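Local coordinates for protein proline dehydrogenase (PDB 3HAZ) that probably oxidises proline to glutamate in two steps, pairing an FAD-dependent proline dehydrogenase with an NAD-dependent aldehyde dehydrogenase-type domain, at residues D285-E288 with L289-D292; K382-A385 with L386-R389. All coordinates share one frame; numbering follows the deposited sequence.

Contact 1 (D285-E288 with L289-D292)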
loop_
_atom_site.group_PDB
_atom_site.type_symbol
_atom_site.label_atom_id
_atom_site.label_comp_id
_atom_site.label_asym_id
_atom_site.label_seq_id
_atom_site.Cartn_x
_atom_site.Cartn_y
_atom_site.Cartn_z
ATOM N N ASP A 285 0.184 -12.468 42.919
ATOM C CA ASP A 285 0.269 -11.491 43.998
ATOM C C ASP A 285 0.099 -12.137 45.373
ATOM O O ASP A 285 0.292 -11.488 46.400
ATOM C CB ASP A 285 -0.684 -10.297 43.792
ATOM C CG ASP A 285 -2.154 -10.680 43.869
ATOM O OD1 ASP A 285 -2.468 -11.856 44.140
ATOM O OD2 ASP A 285 -3.000 -9.786 43.648
ATOM N N ARG A 286 -0.235 -13.424 45.384
ATOM C CA ARG A 286 -0.342 -14.173 46.634
ATOM C C ARG A 286 0.838 -15.125 46.867
ATOM O O ARG A 286 0.897 -15.799 47.897
ATOM C CB ARG A 286 -1.663 -14.955 46.669
ATOM C CG ARG A 286 -2.902 -14.074 46.877
ATOM C CD ARG A 286 -4.175 -14.841 46.559
ATOM N NE ARG A 286 -5.332 -14.347 47.305
ATOM C CZ ARG A 286 -6.590 -14.674 47.023
ATOM N NH1 ARG A 286 -6.851 -15.486 46.001
ATOM N NH2 ARG A 286 -7.589 -14.191 47.756
ATOM N N LEU A 287 1.772 -15.188 45.919
ATOM C CA LEU A 287 2.896 -16.121 46.033
ATOM C C LEU A 287 3.698 -15.941 47.332
ATOM O O LEU A 287 3.885 -16.885 48.098
ATOM C CB LEU A 287 3.834 -15.996 44.832
ATOM C CG LEU A 287 5.042 -16.940 44.883
ATOM C CD1 LEU A 287 4.597 -18.379 45.103
ATOM C CD2 LEU A 287 5.899 -16.822 43.633
ATOM N N GLU A 288 4.183 -14.730 47.556
ATOM C CA GLU A 288 5.002 -14.426 48.726
ATOM C C GLU A 288 4.271 -14.704 50.033
ATOM O O GLU A 288 4.835 -15.278 50.961
ATOM C CB GLU A 288 5.443 -12.961 48.695
ATOM C CG GLU A 288 6.460 -12.633 47.626
ATOM C CD GLU A 288 7.006 -11.220 47.763
ATOM O OE1 GLU A 288 6.565 -10.502 48.689
ATOM O OE2 GLU A 288 7.877 -10.831 46.950
ATOM N N LEU A 289 3.013 -14.280 50.103
ATOM C CA LEU A 289 2.214 -14.477 51.304
ATOM C C LEU A 289 2.004 -15.966 51.548
ATOM O O LEU A 289 2.102 -16.442 52.677
ATOM C CB LEU A 289 0.868 -13.757 51.178
ATOM C CG LEU A 289 -0.049 -13.830 52.404
ATOM C CD1 LEU A 289 0.626 -13.232 53.645
ATOM C CD2 LEU A 289 -1.374 -13.142 52.116
ATOM N N SER A 290 1.737 -16.709 50.481
ATOM C CA SER A 290 1.503 -18.144 50.614
ATOM C C SER A 290 2.739 -18.860 51.161
ATOM O O SER A 290 2.632 -19.743 52.014
ATOM C CB SER A 290 1.088 -18.750 49.271
ATOM O OG SER A 290 2.213 -18.916 48.424
ATOM N N LEU A 291 3.910 -18.488 50.658
ATOM C CA LEU A 291 5.158 -19.078 51.128
ATOM C C LEU A 291 5.421 -18.741 52.602
ATOM O O LEU A 291 5.954 -19.565 53.347
ATOM C CB LEU A 291 6.331 -18.645 50.235
ATOM C CG LEU A 291 6.293 -19.206 48.801
ATOM C CD1 LEU A 291 7.407 -18.641 47.923
ATOM C CD2 LEU A 291 6.360 -20.726 48.812
ATOM N N ASP A 292 5.038 -17.539 53.024
ATOM C CA ASP A 292 5.153 -17.154 54.435
ATOM C C ASP A 292 4.288 -18.066 55.296
ATOM O O ASP A 292 4.723 -18.563 56.331
ATOM C CB ASP A 292 4.682 -15.717 54.644
ATOM C CG ASP A 292 5.638 -14.693 54.068
ATOM O OD1 ASP A 292 6.824 -15.028 53.849
ATOM O OD2 ASP A 292 5.193 -13.550 53.834
HETATM O O HOH W 1 1.994 -12.005 48.559
#
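Ser290 holds its hydroxyl between its own backbone N and carbonyl carbon (chi1 77°), and that torsion turns OG back along the helix onto Leu287 O, 2.7 Å away, as the donor of a hydrogen bond. Leu287, with CG anti to its backbone N (chi1 180°), brings CD1 within 4.0 Å of Leu291 CD1, the two side chains crossing at a slant. Both pairs lie at the start of helix 287-298, the helix of a beta-alpha-beta unit in the proline dehydrogenase barrel. Ser290 N bonds to Arg286 O at 2.9 Å, and Leu291 N reaches Leu287 O at 3.0 Å, so that carbonyl oxygen takes two donors, one backbone and one hydroxyl. Asp292 N closes the next link on Glu288 O. A water accepts from Leu289 N at 2.9 Å and lies 2.8 Å from Asp285 O, bridging the entry to the helix. The carboxylates of Glu288 and Asp292 turn to outside partners. The serine thus gives its proton to the helix's own backbone, while Asp292 is salt-bridged to Arg252 and Arg524, and Glu288 OE1 takes the backbone N of Arg524, tying this turn to neighbouring segments.

Contact 2 (K382-A385 with L386-R389)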
loop_
_atom_site.group_PDB
_atom_site.type_symbol
_atom_site.label_atom_id
_atom_site.label_comp_id
_atom_site.label_asym_id
_atom_site.label_seq_id
_atom_site.Cartn_x
_atom_site.Cartn_y
_atom_site.Cartn_z
ATOM N N LYS A 382 15.508 -29.492 37.691
ATOM C CA LYS A 382 15.919 -29.007 39.000
ATOM C C LYS A 382 15.337 -29.877 40.114
ATOM O O LYS A 382 16.054 -30.307 41.014
ATOM C CB LYS A 382 15.445 -27.566 39.164
ATOM C CG LYS A 382 16.171 -26.739 40.202
ATOM C CD LYS A 382 15.745 -25.279 40.055
ATOM C CE LYS A 382 16.181 -24.441 41.243
ATOM N NZ LYS A 382 17.659 -24.344 41.331
ATOM N N LEU A 383 14.034 -30.135 40.051
ATOM C CA LEU A 383 13.378 -30.922 41.089
ATOM C C LEU A 383 13.891 -32.361 41.140
ATOM O O LEU A 383 14.052 -32.928 42.219
ATOM C CB LEU A 383 11.860 -30.903 40.913
ATOM C CG LEU A 383 11.167 -29.622 41.375
ATOM C CD1 LEU A 383 9.760 -29.536 40.785
ATOM C CD2 LEU A 383 11.134 -29.546 42.907
ATOM N N LEU A 384 14.146 -32.950 39.977
ATOM C CA LEU A 384 14.610 -34.331 39.927
ATOM C C LEU A 384 15.937 -34.487 40.666
ATOM O O LEU A 384 16.187 -35.510 41.302
ATOM C CB LEU A 384 14.741 -34.814 38.483
ATOM C CG LEU A 384 13.420 -35.101 37.767
ATOM C CD1 LEU A 384 13.638 -35.287 36.275
ATOM C CD2 LEU A 384 12.710 -36.317 38.373
ATOM N N ALA A 385 16.780 -33.463 40.585
ATOM C CA ALA A 385 18.094 -33.509 41.222
ATOM C C ALA A 385 18.000 -33.237 42.723
ATOM O O ALA A 385 19.000 -33.324 43.432
ATOM C CB ALA A 385 19.045 -32.518 40.553
ATOM N N LEU A 386 16.797 -32.914 43.197
ATOM C CA LEU A 386 16.563 -32.672 44.621
ATOM C C LEU A 386 16.004 -33.914 45.333
ATOM O O LEU A 386 15.785 -33.902 46.547
ATOM C CB LEU A 386 15.651 -31.449 44.829
ATOM C CG LEU A 386 16.236 -30.093 44.401
ATOM C CD1 LEU A 386 15.227 -28.954 44.575
ATOM C CD2 LEU A 386 17.526 -29.790 45.156
ATOM N N ARG A 387 15.764 -34.980 44.571
ATOM C CA ARG A 387 15.477 -36.283 45.156
ATOM C C ARG A 387 16.702 -36.708 45.974
ATOM O O ARG A 387 17.830 -36.379 45.604
ATOM C CB ARG A 387 15.192 -37.310 44.056
ATOM C CG ARG A 387 13.952 -37.005 43.216
ATOM C CD ARG A 387 13.789 -38.016 42.094
ATOM N NE ARG A 387 14.844 -37.889 41.090
ATOM C CZ ARG A 387 15.028 -38.739 40.083
ATOM N NH1 ARG A 387 14.233 -39.792 39.947
ATOM N NH2 ARG A 387 16.012 -38.540 39.213
ATOM N N PRO A 388 16.495 -37.453 47.073
ATOM C CA PRO A 388 15.233 -38.029 47.550
ATOM C C PRO A 388 14.473 -37.166 48.553
ATOM O O PRO A 388 13.347 -37.519 48.902
ATOM C CB PRO A 388 15.686 -39.311 48.276
ATOM C CG PRO A 388 17.214 -39.291 48.265
ATOM C CD PRO A 388 17.629 -37.912 47.892
ATOM N N ARG A 389 15.072 -36.084 49.038
ATOM C CA ARG A 389 14.391 -35.245 50.017
ATOM C C ARG A 389 13.095 -34.694 49.428
ATOM O O ARG A 389 12.050 -34.700 50.078
ATOM C CB ARG A 389 15.289 -34.098 50.484
ATOM C CG ARG A 389 14.632 -33.214 51.532
ATOM C CD ARG A 389 15.595 -32.180 52.098
ATOM N NE ARG A 389 16.766 -32.792 52.724
ATOM C CZ ARG A 389 16.793 -33.295 53.956
ATOM N NH1 ARG A 389 15.701 -33.279 54.711
ATOM N NH2 ARG A 389 17.915 -33.823 54.431
#
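A type I beta turn runs from Leu384 to Arg387, with Ala385 and Leu386 at its corners, and leads from helix 369-384 toward strand 390-395 of the barrel. Leu384 O is gripped twice by Arg387: strongly by the side chain, NE to O 2.7 Å with an N-H...O angle of 165°, and weakly by the backbone N at 3.3 Å. NE lies in the carbonyl plane on a lone pair, and the oxygen sits at the edge of the guanidinium, in its plane. A bend at chi3 (-68°) folds the arginine back alongside Leu384, whose CD2 covers one guanidinium face 3.7 Å above its centre. NH1 finds a further, weak acceptor in Ser413 O. With an alanine here the guanidinium is gone, and Leu384 O would probably be left with just the weak bond from the backbone N, while CD2 would lose the flat group it covers and Ser413 O its weak donor. One residue earlier, Leu386 N bonds to Leu383 O at 2.9 Å. Lys382 has its ammonium paired with Asp325 of helix 320-333, the helix that Leu386 also touches through Ile324 and Asp328. Leu386 CG rests 3.4 Å from Lys382 O.

Both contacts belong to the proline dehydrogenase barrel, contact 1 coming first along the chain at the start of helix 287-298 and contact 2 later, where helix 369-384 gives way to strand 390-395. Their centres are about 23 Å apart and their nearest atoms about 12 Å, so they do not touch. Helix 320-333 lies between them in the chain and is touched by both, through Leu287 and Leu291 from contact 1 and through Lys382 and Leu386 from contact 2. The parallel strands 309-314, 338-343 and 390-395 are successive neighbours in the same sheet. The side chain of Leu287 lies about 10 Å from the bound FAD and that of Leu383 about 13 Å, so both belong to the helical layer of the barrel that holds the flavin, near it but not in contact with it.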